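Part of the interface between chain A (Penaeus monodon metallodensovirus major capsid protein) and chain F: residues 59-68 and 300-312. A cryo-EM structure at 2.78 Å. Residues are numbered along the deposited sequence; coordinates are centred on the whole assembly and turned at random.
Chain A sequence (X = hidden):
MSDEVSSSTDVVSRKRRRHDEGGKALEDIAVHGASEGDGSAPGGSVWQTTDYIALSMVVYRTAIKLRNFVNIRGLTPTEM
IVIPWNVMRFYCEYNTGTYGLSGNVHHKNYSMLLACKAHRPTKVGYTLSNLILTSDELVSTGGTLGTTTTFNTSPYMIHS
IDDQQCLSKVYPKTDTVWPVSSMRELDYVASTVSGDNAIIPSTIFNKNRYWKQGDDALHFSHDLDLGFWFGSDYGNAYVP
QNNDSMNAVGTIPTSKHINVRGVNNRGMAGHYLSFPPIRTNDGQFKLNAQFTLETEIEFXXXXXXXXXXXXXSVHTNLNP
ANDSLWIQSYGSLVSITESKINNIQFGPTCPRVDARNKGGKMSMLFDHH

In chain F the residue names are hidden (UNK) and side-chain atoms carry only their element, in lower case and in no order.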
# COMPACT_ATOMS: atom_id res chain seq x y z
N VAL A 59 -82.88 6.94 -17.01
CA VAL A 59 -83.70 6.21 -16.07
C VAL A 59 -83.64 6.91 -14.72
O VAL A 59 -82.56 7.16 -14.19
CB VAL A 59 -83.23 4.75 -15.93
CG1 VAL A 59 -84.00 4.05 -14.86
CG2 VAL A 59 -83.38 4.04 -17.24
N TYR A 60 -84.81 7.23 -14.18
CA TYR A 60 -84.91 7.87 -12.89
C TYR A 60 -85.43 6.87 -11.88
O TYR A 60 -86.23 6.00 -12.20
CB TYR A 60 -85.86 9.05 -12.95
CG TYR A 60 -85.48 10.09 -13.96
CD1 TYR A 60 -84.66 11.14 -13.62
CD2 TYR A 60 -85.95 10.01 -15.25
CE1 TYR A 60 -84.32 12.09 -14.54
CE2 TYR A 60 -85.60 10.94 -16.17
CZ TYR A 60 -84.80 11.98 -15.82
OH TYR A 60 -84.46 12.92 -16.75
N ARG A 61 -84.96 6.99 -10.64
CA ARG A 61 -85.26 6.03 -9.60
C ARG A 61 -86.00 6.71 -8.46
O ARG A 61 -85.60 7.78 -8.00
CB ARG A 61 -83.98 5.38 -9.09
CG ARG A 61 -83.37 4.49 -10.12
CD ARG A 61 -82.03 3.96 -9.71
NE ARG A 61 -81.52 3.08 -10.75
CZ ARG A 61 -80.92 3.50 -11.86
NH1 ARG A 61 -80.78 4.80 -12.09
NH2 ARG A 61 -80.48 2.62 -12.75
N THR A 62 -87.09 6.09 -8.04
CA THR A 62 -87.85 6.54 -6.89
C THR A 62 -88.23 5.34 -6.06
O THR A 62 -88.04 4.19 -6.47
CB THR A 62 -89.10 7.32 -7.29
OG1 THR A 62 -89.69 7.89 -6.12
CG2 THR A 62 -90.11 6.40 -7.94
N ALA A 63 -88.76 5.60 -4.88
CA ALA A 63 -89.28 4.54 -4.03
C ALA A 63 -90.58 5.01 -3.42
O ALA A 63 -90.94 6.18 -3.47
CB ALA A 63 -88.28 4.14 -2.94
N ILE A 64 -91.31 4.05 -2.86
CA ILE A 64 -92.46 4.32 -2.01
C ILE A 64 -92.21 3.56 -0.72
O ILE A 64 -92.20 2.33 -0.71
CB ILE A 64 -93.78 3.89 -2.65
CG1 ILE A 64 -94.07 4.77 -3.86
CG2 ILE A 64 -94.90 3.96 -1.65
CD1 ILE A 64 -95.21 4.29 -4.68
N LYS A 65 -92.01 4.30 0.37
CA LYS A 65 -91.78 3.71 1.68
C LYS A 65 -93.01 3.97 2.53
O LYS A 65 -93.43 5.12 2.66
CB LYS A 65 -90.53 4.30 2.32
CG LYS A 65 -89.27 3.95 1.57
CD LYS A 65 -88.08 4.75 2.02
CE LYS A 65 -87.73 4.45 3.45
NZ LYS A 65 -86.54 5.23 3.88
N LEU A 66 -93.59 2.91 3.07
CA LEU A 66 -94.78 3.01 3.90
C LEU A 66 -94.56 2.23 5.18
O LEU A 66 -93.97 1.15 5.16
CB LEU A 66 -96.00 2.49 3.18
CG LEU A 66 -96.51 3.29 1.98
CD1 LEU A 66 -97.59 2.52 1.29
CD2 LEU A 66 -97.02 4.61 2.46
N ARG A 67 -95.04 2.78 6.29
CA ARG A 67 -94.87 2.17 7.59
C ARG A 67 -96.22 1.97 8.25
O ARG A 67 -97.14 2.77 8.09
CB ARG A 67 -93.97 3.02 8.48
CG ARG A 67 -93.75 2.46 9.85
CD ARG A 67 -92.72 3.27 10.59
NE ARG A 67 -93.08 4.67 10.70
CZ ARG A 67 -92.51 5.64 10.00
NH1 ARG A 67 -91.54 5.34 9.15
NH2 ARG A 67 -92.89 6.89 10.16
N ASN A 68 -96.33 0.88 9.00
CA ASN A 68 -97.60 0.37 9.46
C ASN A 68 -97.37 -0.42 10.74
O ASN A 68 -96.32 -1.05 10.91
CB ASN A 68 -98.21 -0.51 8.37
CG ASN A 68 -99.57 -0.99 8.71
OD1 ASN A 68 -100.32 -0.30 9.39
ND2 ASN A 68 -99.90 -2.18 8.26
N UNK F 300 -85.31 20.82 -13.25
CA UNK F 300 -85.16 19.98 -12.09
C UNK F 300 -86.53 19.76 -11.48
O UNK F 300 -87.32 20.70 -11.35
c UNK F 300 -84.24 20.59 -11.04
c UNK F 300 -82.80 20.64 -11.44
o UNK F 300 -82.52 21.95 -9.49
o UNK F 300 -80.71 21.28 -10.53
c UNK F 300 -81.95 21.34 -10.41
N UNK F 301 -86.83 18.53 -11.11
CA UNK F 301 -88.06 18.26 -10.40
C UNK F 301 -87.78 17.40 -9.19
O UNK F 301 -86.69 16.85 -9.01
c UNK F 301 -88.72 16.31 -11.90
c UNK F 301 -89.05 15.13 -11.28
c UNK F 301 -88.70 13.93 -11.84
c UNK F 301 -87.66 15.08 -13.64
c UNK F 301 -89.12 17.62 -11.30
c UNK F 301 -88.02 16.27 -13.09
c UNK F 301 -88.00 13.91 -13.03
N UNK F 302 -88.78 17.32 -8.33
CA UNK F 302 -88.64 16.73 -7.02
C UNK F 302 -89.95 16.04 -6.68
O UNK F 302 -91.02 16.49 -7.08
c UNK F 302 -88.27 17.39 -4.60
c UNK F 302 -87.76 18.49 -3.70
c UNK F 302 -88.24 17.81 -6.01
n UNK F 302 -86.31 18.54 -3.64
c UNK F 302 -85.63 19.44 -2.94
n UNK F 302 -84.31 19.40 -2.91
n UNK F 302 -86.27 20.38 -2.28
N UNK F 303 -89.86 14.93 -5.96
CA UNK F 303 -90.99 14.04 -5.78
C UNK F 303 -91.71 14.30 -4.46
O UNK F 303 -91.33 15.15 -3.66
c UNK F 303 -90.81 12.61 -8.23
c UNK F 303 -90.54 12.58 -5.84
c UNK F 303 -89.91 12.22 -7.17
c UNK F 303 -89.61 10.76 -7.24
N UNK F 304 -92.76 13.52 -4.25
CA UNK F 304 -93.65 13.64 -3.11
C UNK F 304 -93.03 13.04 -1.85
O UNK F 304 -92.06 12.29 -1.89
c UNK F 304 -95.64 13.62 -4.57
c UNK F 304 -96.83 15.08 -5.83
c UNK F 304 -96.78 15.69 -3.51
c UNK F 304 -97.61 16.18 -6.15
n UNK F 304 -96.33 14.09 -6.63
c UNK F 304 -96.40 14.82 -4.53
c UNK F 304 -95.61 13.22 -5.86
c UNK F 304 -97.55 16.77 -3.83
c UNK F 304 -97.96 17.01 -5.13
c UNK F 304 -94.97 12.96 -3.43
N UNK F 305 -93.61 13.42 -0.71
CA UNK F 305 -93.15 12.93 0.57
C UNK F 305 -93.31 11.42 0.68
O UNK F 305 -94.31 10.86 0.24
o UNK F 305 -94.57 17.09 0.91
o UNK F 305 -95.41 15.23 0.14
c UNK F 305 -94.63 15.86 0.89
c UNK F 305 -93.93 13.60 1.70
c UNK F 305 -93.72 15.08 1.80
N UNK F 306 -92.32 10.78 1.28
CA UNK F 306 -92.44 9.36 1.58
C UNK F 306 -93.35 9.14 2.78
O UNK F 306 -93.59 10.04 3.59
n UNK F 306 -90.61 8.47 -1.72
c UNK F 306 -90.84 7.99 -0.51
c UNK F 306 -91.08 8.74 1.84
c UNK F 306 -90.20 8.72 0.63
o UNK F 306 -91.54 7.01 -0.32
N UNK F 307 -93.85 7.93 2.89
CA UNK F 307 -94.66 7.57 4.02
C UNK F 307 -96.13 7.85 3.77
O UNK F 307 -96.58 8.13 2.66
N UNK F 308 -96.89 7.75 4.86
CA UNK F 308 -98.31 8.00 4.79
C UNK F 308 -98.59 9.45 4.43
O UNK F 308 -99.65 9.76 3.89
c UNK F 308 -98.97 7.61 6.13
c UNK F 308 -98.64 6.18 6.45
c UNK F 308 -100.46 7.82 6.09
N UNK F 309 -97.64 10.34 4.68
CA UNK F 309 -97.81 11.74 4.30
C UNK F 309 -98.05 11.89 2.81
O UNK F 309 -98.76 12.81 2.38
o UNK F 309 -94.56 14.14 5.47
c UNK F 309 -96.58 12.53 4.71
c UNK F 309 -95.54 14.75 5.07
n UNK F 309 -95.62 16.07 5.08
c UNK F 309 -96.75 14.02 4.58
N UNK F 310 -97.49 10.99 2.00
CA UNK F 310 -97.62 11.08 0.56
C UNK F 310 -98.70 10.21 -0.03
O UNK F 310 -98.68 9.92 -1.23
N UNK F 311 -99.65 9.78 0.78
CA UNK F 311 -100.80 9.03 0.29
C UNK F 311 -101.83 10.00 -0.26
O UNK F 311 -102.09 11.05 0.35
c UNK F 311 -99.92 6.20 0.75
c UNK F 311 -102.66 7.49 0.97
c UNK F 311 -101.38 8.15 1.41
c UNK F 311 -100.36 7.11 1.85
N UNK F 312 -102.43 9.66 -1.40
CA UNK F 312 -103.33 10.58 -2.09
C UNK F 312 -104.41 11.14 -1.17
O UNK F 312 -104.64 12.36 -1.14
c UNK F 312 -103.05 9.74 -4.46
n UNK F 312 -103.30 8.74 -5.30
o UNK F 312 -102.12 10.52 -4.62
c UNK F 312 -103.98 9.88 -3.28

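Position 300 carries three carbons, the third bearing two oxygens, which is a glutamate carboxylate; Glu300(F) lies out of reach of the chain A stretch. Position 301 has one carbon followed by a six-carbon ring with no further atom, so it is phenylalanine. The CZ of Phe301(F) sits 4.4 Å from CE1 of Tyr60(A), over one face of the tyrosine ring; with centroids 5.7 Å apart and planes at 56°, the pair is edge-to-face.

Position 302 shows three carbons, a nitrogen, and a carbon carrying two more nitrogens. That guanidinium identifies arginine, and Arg302(F) makes no contact here; its terminal nitrogens are hydrogen-bonded elsewhere in the structure. At 303 there are four carbons, forked at the second, and the CA-to-CB bond points toward chain A. The fork distinguishes leucine from isoleucine, and CD1 of Leu303(F) packs 3.1 Å from OG1 of Thr62(A), a close van der Waals approach.

Position 304 has one carbon and then fused five- and six-membered rings holding eight carbons and one nitrogen, an indole: Trp304(F), out of reach. Position 305, with three carbons and two oxygens on the third, is another glutamate, Glu305(F), also out of reach.

Position 306 has three carbons, the last carrying one oxygen and one nitrogen, and its CA-to-CB bond points toward chain A. The oxygen lies 2.8 Å from the backbone N of Lys65(A), the nitrogen 2.9 Å from the backbone O of Ala63(A). A carboxylate would offer no donor to that carbonyl; an amide serves both, so the residue is glutamine. In Gln306(F), chi1 and chi2 are both m.

Position 307 has no side-chain atoms and is glycine. Its phi/psi of 90/-169 would jam a CB against the carbonyl O of the preceding residue. The N of Gly307(F) donates a weak hydrogen bond to O of Lys65(A) at 2.9 Å, bent to 121°, and its CA lies 3.1 Å from the same O of Lys65(A).

Position 308 has one carbon carrying two others, a valine; CG2 of Val308(F) is 4.1 Å from O of Arg67(A). Position 309, three carbons ending in one oxygen and one nitrogen, is Gln309(F), without contact here. Position 310 lacks a side chain: an ideal CB would fall 2.0 Å from O of Glu305(F), consistent with Gly310(F).

Position 311 has four carbons forked at the first, one arm two carbons long, hence isoleucine; CD1 of Ile311(F) meets CD2 of Leu66(A) at 3.7 Å. Position 312, two carbons with an oxygen and a nitrogen on the second, is Asn312(F), beyond reach.

The contact thus combines polar anchoring with apolar packing. The amide of Gln306(F) bonds to the backbone of the strand at two points two residues apart, donating to O of Ala63(A) at 138° and accepting from N of Lys65(A) at 159°. Gly307(F) extends this backbone recognition, while Phe301(F) and Ile311(F) pack against Tyr60(A) and Leu66(A). Together the two stretches bury 457 Å².

Chain F 300-312: EFRLWEQGVQGIN
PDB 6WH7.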